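Local structure of PlzA (Borrelia burgdorferi, 7MIE) at residues I173-D176 and K177-R181. The protein binds the second messenger c-di-GMP through a PilZ domain and probably acts as a c-di-GMP receptor in signalling of the Lyme disease spirochaete. Numbering follows the deposited sequence.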
ATOM      1  N   ILE A 173      -0.021   9.483   9.144  1.00 22.99           N
ATOM      2  CA  ILE A 173      -1.382   9.881   9.480  1.00 23.57           C
ATOM      3  C   ILE A 173      -1.399  10.406  10.910  1.00 25.41           C
ATOM      4  O   ILE A 173      -1.187   9.640  11.841  1.00 24.89           O
ATOM      5  CB  ILE A 173      -2.328   8.670   9.341  1.00 23.82           C
ATOM      6  CG1 ILE A 173      -2.275   8.064   7.933  1.00 24.04           C
ATOM      7  CG2 ILE A 173      -3.762   9.086   9.734  1.00 23.60           C
ATOM      8  CD1 ILE A 173      -2.900   6.633   7.835  1.00 26.15           C
ATOM      9  N   ILE A 174      -1.690  11.708  11.100  1.00 25.63           N
ATOM     10  CA  ILE A 174      -1.772  12.263  12.446  1.00 27.71           C
ATOM     11  C   ILE A 174      -3.126  11.904  13.027  1.00 27.93           C
ATOM     12  O   ILE A 174      -4.138  12.100  12.357  1.00 30.02           O
ATOM     13  CB  ILE A 174      -1.591  13.808  12.434  1.00 29.57           C
ATOM     14  CG1 ILE A 174      -0.186  14.180  11.954  1.00 32.32           C
ATOM     15  CG2 ILE A 174      -1.873  14.389  13.819  1.00 30.77           C
ATOM     16  CD1 ILE A 174       0.039  15.670  11.748  1.00 35.67           C
ATOM     17  N   ILE A 175      -3.134  11.393  14.264  1.00 27.60           N
ATOM     18  CA  ILE A 175      -4.361  10.920  14.893  1.00 30.07           C
ATOM     19  C   ILE A 175      -5.109  12.120  15.460  1.00 30.02           C
ATOM     20  O   ILE A 175      -4.568  12.822  16.294  1.00 32.82           O
ATOM     21  CB  ILE A 175      -4.014   9.925  16.012  1.00 30.51           C
ATOM     22  CG1 ILE A 175      -3.326   8.700  15.386  1.00 29.18           C
ATOM     23  CG2 ILE A 175      -5.252   9.535  16.817  1.00 34.53           C
ATOM     24  CD1 ILE A 175      -4.142   7.957  14.318  1.00 28.14           C
ATOM     25  N   ASP A 176      -6.321  12.341  14.967  1.00 30.45           N
ATOM     26  CA  ASP A 176      -7.150  13.444  15.437  1.00 34.07           C
ATOM     27  C   ASP A 176      -8.597  13.057  15.155  1.00 34.61           C
ATOM     28  O   ASP A 176      -8.849  11.952  14.698  1.00 33.09           O
ATOM     29  CB  ASP A 176      -6.721  14.777  14.805  1.00 36.43           C
ATOM     30  CG  ASP A 176      -6.953  14.889  13.305  1.00 38.80           C
ATOM     31  OD1 ASP A 176      -7.702  14.070  12.749  1.00 40.13           O
ATOM     32  OD2 ASP A 176      -6.365  15.798  12.690  1.00 44.84           O
ATOM     33  N   LYS A 177      -9.546  13.953  15.485  1.00 38.11           N
ATOM     34  CA  LYS A 177     -10.961  13.675  15.293  1.00 41.89           C
ATOM     35  C   LYS A 177     -11.269  13.238  13.863  1.00 38.49           C
ATOM     36  O   LYS A 177     -12.025  12.295  13.675  1.00 46.02           O
ATOM     37  CB  LYS A 177     -11.794  14.919  15.625  1.00 45.28           C
ATOM     38  CG  LYS A 177     -11.282  16.201  14.983  1.00 50.01           C
ATOM     39  CD  LYS A 177     -12.337  16.940  14.193  1.00 54.12           C
ATOM     40  CE  LYS A 177     -11.990  18.400  13.999  1.00 57.25           C
ATOM     41  NZ  LYS A 177     -12.543  18.927  12.727  1.00 60.42           N
ATOM     42  N   ASP A 178     -10.650  13.868  12.855  1.00 36.15           N
ATOM     43  CA  ASP A 178     -10.954  13.522  11.475  1.00 33.91           C
ATOM     44  C   ASP A 178     -10.361  12.153  11.108  1.00 32.70           C
ATOM     45  O   ASP A 178     -11.012  11.333  10.476  1.00 30.63           O
ATOM     46  CB  ASP A 178     -10.422  14.579  10.516  1.00 36.09           C
ATOM     47  CG  ASP A 178     -11.122  15.930  10.631  1.00 42.88           C
ATOM     48  OD1 ASP A 178     -12.355  15.929  10.794  1.00 44.42           O
ATOM     49  OD2 ASP A 178     -10.424  16.974  10.532  1.00 44.18           O
ATOM     50  N   SER A 179      -9.083  11.938  11.426  1.00 30.51           N
ATOM     51  CA  SER A 179      -8.493  10.686  10.974  1.00 30.62           C
ATOM     52  C   SER A 179      -9.045   9.474  11.731  1.00 30.01           C
ATOM     53  O   SER A 179      -9.167   8.390  11.151  1.00 30.78           O
ATOM     54  CB  SER A 179      -6.985  10.743  11.014  1.00 27.47           C
ATOM     55  OG  SER A 179      -6.576  10.951  12.354  1.00 28.89           O
ATOM     56  N   ILE A 180      -9.384   9.638  13.019  1.00 32.30           N
ATOM     57  CA  ILE A 180      -9.985   8.516  13.746  1.00 34.08           C
ATOM     58  C   ILE A 180     -11.332   8.145  13.140  1.00 36.45           C
ATOM     59  O   ILE A 180     -11.714   6.986  13.153  1.00 35.47           O
ATOM     60  CB  ILE A 180     -10.101   8.720  15.272  1.00 37.16           C
ATOM     61  CG1 ILE A 180      -8.749   8.606  15.961  1.00 40.46           C
ATOM     62  CG2 ILE A 180     -11.059   7.675  15.867  1.00 41.05           C
ATOM     63  CD1 ILE A 180      -8.274   7.153  16.083  1.00 41.91           C
ATOM     64  N   ARG A 181     -12.043   9.110  12.549  1.00 35.93           N
ATOM     65  CA  ARG A 181     -13.305   8.755  11.938  1.00 35.94           C
ATOM     66  C   ARG A 181     -13.082   7.905  10.691  1.00 35.60           C
ATOM     67  O   ARG A 181     -13.862   6.985  10.434  1.00 36.22           O
ATOM     68  CB  ARG A 181     -14.195   9.989  11.716  1.00 37.57           C
ATOM     69  CG  ARG A 181     -14.752  10.547  13.016  1.00 42.01           C
ATOM     70  CD  ARG A 181     -15.839  11.588  12.798  1.00 48.79           C
ATOM     71  NE  ARG A 181     -15.209  12.831  12.418  1.00 54.88           N
ATOM     72  CZ  ARG A 181     -15.477  14.011  12.970  1.00 53.88           C
ATOM     73  NH1 ARG A 181     -16.362  14.107  13.947  1.00 56.94           N
ATOM     74  NH2 ARG A 181     -14.832  15.082  12.555  1.00 51.56           N
TER
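Asp176 and Ser179 grip each other at the start of helix 177-182, each side chain bonded to the backbone of the other. With CG between the backbone N and the carbonyl carbon (chi1 67°), the carboxylate of Asp176 turns toward the N-H groups at the start of the helix, and OD1 takes the N-H of Ser179 at 2.9 Å, nearly along its own C-O axis and almost straight at the hydrogen (170°). In return Asp176 N donates to Ser179 OG over 3.0 Å, a more bent bond. Together these two bonds make a capping box, with Asp176 as the N-cap; the carboxylate, facing the amide end of the helix, would probably be stabilised there as an anion. The first helical bond follows at once, from Ile180 N to Asp176 O at 2.9 Å. Ser179 reaches further back as well: its hydroxyl donates a hydrogen bond to Ile174 O, 2.7 Å from OG, with the donor tilted 19° from the carbonyl plane. One buried hydroxyl thus accepts from the cap residue and donates to the end of strand 173-174, tying helix 177-182 to an edge of the antiparallel sheet of the c-di-GMP-binding PilZ domain, where Ile173 and Ile175 pair through their backbones with Leu206 and Lys204. Next to this network, Ile175 CG2 meets Ile180 CG1 at 3.7 Å, the two branched chains crossing at a slant. Ile173 CG2 lies 3.8 Å from Ser179 CB, and both side chains also touch Tyr282 of helix 273-283. At the exposed surface of the helix Asp178 OD1 forms two salt bridges, a longer one to Lys177 and one to Arg181, whose NH2 approaches OD1 on the anti side but well out of the carboxylate plane, 3.2 Å away. Just upstream, Arg172 binds c-di-GMP.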